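Local atomic coordinates of periplasmic binding protein/LacI transcriptional regulator (Alkaliphilus metalliredigens, PDB entry 3CTP), a protein that binds beta-D-xylulofuranose in its sugar pocket and probably acts as a DNA-binding transcriptional repressor of the LacI family. Residues I178-Y191 / E204-V216. Residues are numbered along the deposited sequence; the frame is centred on the assembly and turned at random.
With XLF (beta-D-xylulofuranose), chain C.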
loop_
_atom_site.group_PDB
_atom_site.type_symbol
_atom_site.label_atom_id
_atom_site.label_comp_id
_atom_site.label_asym_id
_atom_site.label_seq_id
_atom_site.Cartn_x
_atom_site.Cartn_y
_atom_site.Cartn_z
ATOM N N ILE A 178 4.396 -2.719 21.790
ATOM C CA ILE A 178 4.955 -1.680 20.942
ATOM C C ILE A 178 3.769 -0.802 20.583
ATOM O O ILE A 178 2.883 -1.222 19.808
ATOM C CB ILE A 178 5.619 -2.273 19.713
ATOM C CG1 ILE A 178 6.825 -3.097 20.213
ATOM C CG2 ILE A 178 6.092 -1.139 18.760
ATOM C CD1 ILE A 178 7.602 -3.859 19.145
ATOM N N LYS A 179 3.718 0.366 21.227
ATOM C CA LYS A 179 2.570 1.270 21.091
ATOM C C LYS A 179 2.794 2.316 20.031
ATOM O O LYS A 179 3.929 2.593 19.622
ATOM C CB LYS A 179 2.205 1.911 22.442
ATOM C CG LYS A 179 3.184 2.904 22.938
ATOM C CD LYS A 179 2.686 3.589 24.287
ATOM C CE LYS A 179 1.469 4.440 24.098
ATOM N NZ LYS A 179 1.678 5.673 23.269
ATOM N N GLY A 180 1.695 2.868 19.553
ATOM C CA GLY A 180 1.762 3.855 18.482
ATOM C C GLY A 180 1.979 5.240 19.039
ATOM O O GLY A 180 2.001 5.437 20.270
ATOM N N PRO A 181 2.148 6.215 18.134
ATOM C CA PRO A 181 2.308 7.610 18.450
ATOM C C PRO A 181 1.140 8.099 19.314
ATOM O O PRO A 181 0.010 7.725 19.045
ATOM C CB PRO A 181 2.150 8.270 17.069
ATOM C CG PRO A 181 2.612 7.305 16.110
ATOM C CD PRO A 181 2.272 5.944 16.695
ATOM N N GLU A 182 1.417 8.958 20.288
ATOM C CA GLU A 182 0.408 9.504 21.177
ATOM C C GLU A 182 -0.698 10.297 20.471
ATOM O O GLU A 182 -1.824 10.417 21.005
ATOM C CB GLU A 182 1.081 10.383 22.238
ATOM C CG GLU A 182 0.168 10.868 23.319
ATOM C CD GLU A 182 0.927 11.628 24.389
ATOM O OE1 GLU A 182 2.082 11.234 24.690
ATOM O OE2 GLU A 182 0.371 12.612 24.914
ATOM N N VAL A 183 -0.385 10.839 19.295
ATOM C CA VAL A 183 -1.355 11.651 18.570
ATOM C C VAL A 183 -2.410 10.811 17.862
ATOM O O VAL A 183 -3.335 11.382 17.289
ATOM C CB VAL A 183 -0.661 12.562 17.543
ATOM C CG1 VAL A 183 0.200 13.585 18.294
ATOM C CG2 VAL A 183 0.167 11.766 16.568
ATOM N N PHE A 184 -2.283 9.476 17.883
ATOM C CA PHE A 184 -3.319 8.618 17.295
ATOM C C PHE A 184 -4.250 8.190 18.421
ATOM O O PHE A 184 -3.877 7.334 19.245
ATOM C CB PHE A 184 -2.714 7.340 16.687
ATOM C CG PHE A 184 -1.700 7.559 15.569
ATOM C CD1 PHE A 184 -1.540 8.790 14.939
ATOM C CD2 PHE A 184 -0.947 6.465 15.134
ATOM C CE1 PHE A 184 -0.587 8.938 13.895
ATOM C CE2 PHE A 184 -0.043 6.589 14.093
ATOM C CZ PHE A 184 0.126 7.832 13.478
ATOM N N GLU A 185 -5.450 8.769 18.485
ATOM C CA GLU A 185 -6.383 8.382 19.539
ATOM C C GLU A 185 -6.600 6.867 19.552
ATOM O O GLU A 185 -6.802 6.280 20.612
ATOM C CB GLU A 185 -7.741 9.100 19.354
ATOM C CG GLU A 185 -7.656 10.584 19.667
ATOM C CD GLU A 185 -9.016 11.265 19.645
ATOM O OE1 GLU A 185 -10.001 10.660 20.112
ATOM O OE2 GLU A 185 -9.082 12.366 19.100
ATOM N N ALA A 186 -6.620 6.254 18.373
ATOM C CA ALA A 186 -6.908 4.823 18.301
ATOM C C ALA A 186 -5.846 4.004 19.002
ATOM O O ALA A 186 -6.159 3.051 19.713
ATOM C CB ALA A 186 -7.045 4.383 16.851
ATOM N N THR A 187 -4.576 4.338 18.768
ATOM C CA THR A 187 -3.537 3.533 19.403
ATOM C C THR A 187 -3.447 3.819 20.896
ATOM O O THR A 187 -3.037 2.941 21.689
ATOM C CB THR A 187 -2.161 3.656 18.699
ATOM O OG1 THR A 187 -1.729 5.013 18.686
ATOM C CG2 THR A 187 -2.295 3.213 17.251
ATOM N N GLU A 188 -3.808 5.026 21.296
ATOM C CA GLU A 188 -3.834 5.322 22.737
ATOM C C GLU A 188 -4.893 4.451 23.418
ATOM O O GLU A 188 -4.665 3.943 24.510
ATOM C CB GLU A 188 -4.130 6.794 23.013
ATOM C CG GLU A 188 -2.945 7.724 22.685
ATOM C CD GLU A 188 -1.772 7.471 23.628
ATOM O OE1 GLU A 188 -1.783 7.986 24.765
ATOM O OE2 GLU A 188 -0.848 6.738 23.254
ATOM N N LEU A 189 -6.043 4.286 22.773
ATOM C CA LEU A 189 -7.076 3.425 23.365
ATOM C C LEU A 189 -6.625 1.964 23.373
ATOM O O LEU A 189 -6.902 1.228 24.335
ATOM C CB LEU A 189 -8.392 3.605 22.605
ATOM C CG LEU A 189 -9.125 4.904 22.922
ATOM C CD1 LEU A 189 -10.280 5.084 21.939
ATOM C CD2 LEU A 189 -9.612 4.877 24.370
ATOM N N ARG A 190 -5.943 1.510 22.308
ATOM C CA ARG A 190 -5.435 0.134 22.343
ATOM C C ARG A 190 -4.467 -0.074 23.502
ATOM O O ARG A 190 -4.498 -1.090 24.190
ATOM C CB ARG A 190 -4.727 -0.251 21.021
ATOM C CG ARG A 190 -5.697 -0.256 19.854
ATOM C CD ARG A 190 -4.978 -0.350 18.505
ATOM N NE ARG A 190 -5.933 -0.002 17.450
ATOM C CZ ARG A 190 -5.612 0.243 16.183
ATOM N NH1 ARG A 190 -4.345 0.161 15.774
ATOM N NH2 ARG A 190 -6.575 0.589 15.335
ATOM N N TYR A 191 -3.595 0.908 23.713
ATOM C CA TYR A 191 -2.653 0.859 24.823
ATOM C C TYR A 191 -3.389 0.784 26.155
ATOM O O TYR A 191 -3.062 -0.040 27.010
ATOM C CB TYR A 191 -1.766 2.115 24.736
ATOM C CG TYR A 191 -1.179 2.590 26.026
ATOM C CD1 TYR A 191 -0.058 1.996 26.557
ATOM C CD2 TYR A 191 -1.717 3.676 26.677
ATOM C CE1 TYR A 191 0.497 2.450 27.758
ATOM C CE2 TYR A 191 -1.174 4.146 27.860
ATOM C CZ TYR A 191 -0.082 3.517 28.388
ATOM O OH TYR A 191 0.472 3.998 29.561
ATOM N N GLU A 204 3.087 -6.675 35.363
ATOM C CA GLU A 204 3.794 -5.528 34.827
ATOM C C GLU A 204 4.119 -5.790 33.353
ATOM O O GLU A 204 4.547 -6.898 33.000
ATOM C CB GLU A 204 5.085 -5.277 35.612
ATOM C CG GLU A 204 4.874 -4.454 36.877
ATOM C CD GLU A 204 6.161 -3.836 37.395
ATOM O OE1 GLU A 204 7.221 -4.486 37.268
ATOM O OE2 GLU A 204 6.109 -2.702 37.921
ATOM N N ILE A 205 3.930 -4.759 32.537
ATOM C CA ILE A 205 4.135 -4.811 31.073
ATOM C C ILE A 205 5.194 -3.783 30.693
ATOM O O ILE A 205 5.271 -2.721 31.314
ATOM C CB ILE A 205 2.875 -4.320 30.334
ATOM C CG1 ILE A 205 1.672 -5.204 30.651
ATOM C CG2 ILE A 205 3.130 -4.242 28.820
ATOM C CD1 ILE A 205 1.859 -6.631 30.209
ATOM N N ASP A 206 5.955 -4.054 29.639
ATOM C CA ASP A 206 6.921 -3.080 29.139
ATOM C C ASP A 206 6.357 -2.447 27.870
ATOM O O ASP A 206 5.585 -3.087 27.161
ATOM C CB ASP A 206 8.239 -3.762 28.776
ATOM C CG ASP A 206 9.034 -4.188 29.992
ATOM O OD1 ASP A 206 8.709 -3.708 31.103
ATOM O OD2 ASP A 206 9.971 -5.011 29.827
ATOM N N PHE A 207 6.751 -1.202 27.599
ATOM C CA PHE A 207 6.304 -0.475 26.413
ATOM C C PHE A 207 7.472 0.082 25.624
ATOM O O PHE A 207 8.480 0.524 26.205
ATOM C CB PHE A 207 5.392 0.694 26.831
ATOM C CG PHE A 207 4.159 0.253 27.537
ATOM C CD1 PHE A 207 3.084 -0.230 26.822
ATOM C CD2 PHE A 207 4.074 0.296 28.937
ATOM C CE1 PHE A 207 1.935 -0.694 27.458
ATOM C CE2 PHE A 207 2.929 -0.161 29.587
ATOM C CZ PHE A 207 1.858 -0.657 28.845
ATOM N N ILE A 208 7.331 0.083 24.293
ATOM C CA ILE A 208 8.214 0.860 23.395
ATOM C C ILE A 208 7.276 1.686 22.525
ATOM O O ILE A 208 6.303 1.145 22.017
ATOM C CB ILE A 208 9.016 -0.099 22.495
ATOM C CG1 ILE A 208 10.033 -0.871 23.341
ATOM C CG2 ILE A 208 9.756 0.654 21.360
ATOM C CD1 ILE A 208 10.782 -1.959 22.557
ATOM N N GLU A 209 7.529 2.980 22.380
ATOM C CA GLU A 209 6.583 3.839 21.657
ATOM C C GLU A 209 7.163 4.301 20.342
ATOM O O GLU A 209 8.116 5.091 20.317
ATOM C CB GLU A 209 6.253 5.083 22.483
ATOM C CG GLU A 209 5.199 6.008 21.853
ATOM C CD GLU A 209 4.918 7.197 22.763
ATOM O OE1 GLU A 209 5.652 8.204 22.677
ATOM O OE2 GLU A 209 3.986 7.111 23.588
ATOM N N PHE A 210 6.585 3.839 19.236
ATOM C CA PHE A 210 7.050 4.302 17.928
ATOM C C PHE A 210 6.455 5.673 17.689
ATOM O O PHE A 210 5.314 5.932 18.107
ATOM C CB PHE A 210 6.521 3.379 16.818
ATOM C CG PHE A 210 7.296 2.093 16.633
ATOM C CD1 PHE A 210 8.185 1.621 17.584
ATOM C CD2 PHE A 210 7.087 1.336 15.481
ATOM C CE1 PHE A 210 8.895 0.433 17.383
ATOM C CE2 PHE A 210 7.784 0.126 15.276
ATOM C CZ PHE A 210 8.680 -0.320 16.228
ATOM N N GLN A 211 7.194 6.557 17.006
ATOM C CA GLN A 211 6.688 7.930 16.813
ATOM C C GLN A 211 5.982 8.152 15.499
ATOM O O GLN A 211 5.432 9.261 15.242
ATOM C CB GLN A 211 7.850 8.934 16.894
ATOM C CG GLN A 211 8.604 8.830 18.219
ATOM C CD GLN A 211 7.703 9.088 19.404
ATOM O OE1 GLN A 211 7.042 10.130 19.471
ATOM N NE2 GLN A 211 7.667 8.146 20.346
ATOM N N HIS A 212 5.997 7.124 14.650
ATOM C CA HIS A 212 5.382 7.222 13.329
ATOM C C HIS A 212 4.681 5.902 13.028
ATOM O O HIS A 212 5.075 4.857 13.545
ATOM C CB HIS A 212 6.453 7.408 12.240
ATOM C CG HIS A 212 7.303 8.621 12.436
ATOM N ND1 HIS A 212 8.474 8.596 13.165
ATOM C CD2 HIS A 212 7.154 9.893 12.000
ATOM C CE1 HIS A 212 9.014 9.806 13.169
ATOM N NE2 HIS A 212 8.236 10.612 12.463
ATOM N N ASP A 213 3.667 5.970 12.173
ATOM C CA ASP A 213 3.150 4.763 11.523
ATOM C C ASP A 213 4.229 4.297 10.542
ATOM O O ASP A 213 5.271 4.950 10.351
ATOM C CB ASP A 213 1.846 5.130 10.783
ATOM C CG ASP A 213 0.998 3.932 10.403
ATOM O OD1 ASP A 213 1.381 2.778 10.695
ATOM O OD2 ASP A 213 -0.089 4.177 9.827
ATOM N N PHE A 214 3.981 3.175 9.886
ATOM C CA PHE A 214 4.966 2.652 8.923
ATOM C C PHE A 214 5.436 3.690 7.912
ATOM O O PHE A 214 4.641 4.436 7.301
ATOM C CB PHE A 214 4.350 1.487 8.127
ATOM C CG PHE A 214 5.293 0.902 7.106
ATOM C CD1 PHE A 214 6.374 0.144 7.528
ATOM C CD2 PHE A 214 5.105 1.116 5.747
ATOM C CE1 PHE A 214 7.296 -0.398 6.588
ATOM C CE2 PHE A 214 6.016 0.556 4.806
ATOM C CZ PHE A 214 7.093 -0.186 5.233
ATOM N N GLN A 215 6.765 3.743 7.724
ATOM C CA GLN A 215 7.377 4.500 6.654
ATOM C C GLN A 215 8.426 3.556 6.096
ATOM O O GLN A 215 8.963 2.725 6.833
ATOM C CB GLN A 215 8.159 5.696 7.221
ATOM C CG GLN A 215 7.343 6.763 7.941
ATOM C CD GLN A 215 8.241 7.887 8.509
ATOM O OE1 GLN A 215 8.154 9.032 8.077
ATOM N NE2 GLN A 215 9.109 7.538 9.454
ATOM N N VAL A 216 8.739 3.703 4.818
ATOM C CA VAL A 216 9.706 2.812 4.200
ATOM C C VAL A 216 11.056 2.901 4.922
ATOM O O VAL A 216 11.769 1.896 5.051
ATOM C CB VAL A 216 9.845 3.116 2.712
ATOM C CG1 VAL A 216 10.978 2.308 2.099
ATOM C CG2 VAL A 216 8.514 2.775 2.034
HETATM O O4 XLF C . -4.496 4.767 13.878
HETATM C C4 XLF C . -4.486 3.337 13.891
HETATM C C5 XLF C . -3.033 2.890 13.831
HETATM O O5 XLF C . -2.838 2.354 12.518
HETATM C C3 XLF C . -5.107 2.781 12.621
HETATM O O3 XLF C . -6.392 2.194 12.871
HETATM C C2 XLF C . -4.092 1.747 12.217
HETATM O O2 XLF C . -4.237 0.548 13.006
HETATM C C1 XLF C . -4.137 1.426 10.737
HETATM O O1 XLF C . -3.062 0.531 10.415
HETATM O O HOH W 1 4.230 10.199 20.515
#
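Lys179 NZ is gripped by three oxygens: Glu209 OE2 at 2.7 Å across the contact, Glu188 OE2 at 2.7 Å from the following helix, and the carbonyl Gly180 O at 3.0 Å. Glu209 offers its anti side, with the ammonium 23° out of the carboxylate plane, whereas Glu188 OE2 is met almost end-on. Bends at chi3 and chi4 turn the end of the lysine toward Gly180 O. Glu209 is held from its other oxygen too, OE1 accepting a straight bond from Gln211 NE2 through its anti lone pair. Since the ammonium bridges both carboxylates, an alanine in place of this lysine would probably leave Glu188 and Glu209 without their shared counter-charge and their like charges unscreened.

Beneath this network the strands run parallel, Lys179 N donating to Ile208 O and Phe210 N to Lys179 O. On the opposite face of the sheet, Ile178 CG2 sits over the Phe210 ring in a CH-pi contact, 3.6 Å from its centroid. Farther along the helix, Tyr191 turns the CD1-CE1 edge of its ring into a face of Phe207, a T-shaped pair with planes at 69°; Ile205 CG2 lies on the other Phe207 face.

Past the strand ends, Asp213 CB meets the edge of the Phe184 ring, whose face carries Pro181 CG. Asp213 also forms a salt bridge with Arg124, which itself hydrogen-bonds the sugar, while Arg190 reaches the xylulofuranose directly, NH1 to O2 at 2.8 Å and NH2 to O3. The contact thus closes a beta-alpha-beta unit of the periplasmic-binding-protein fold, its charges tying helix to edge strand behind the helix start that lines the sugar pocket.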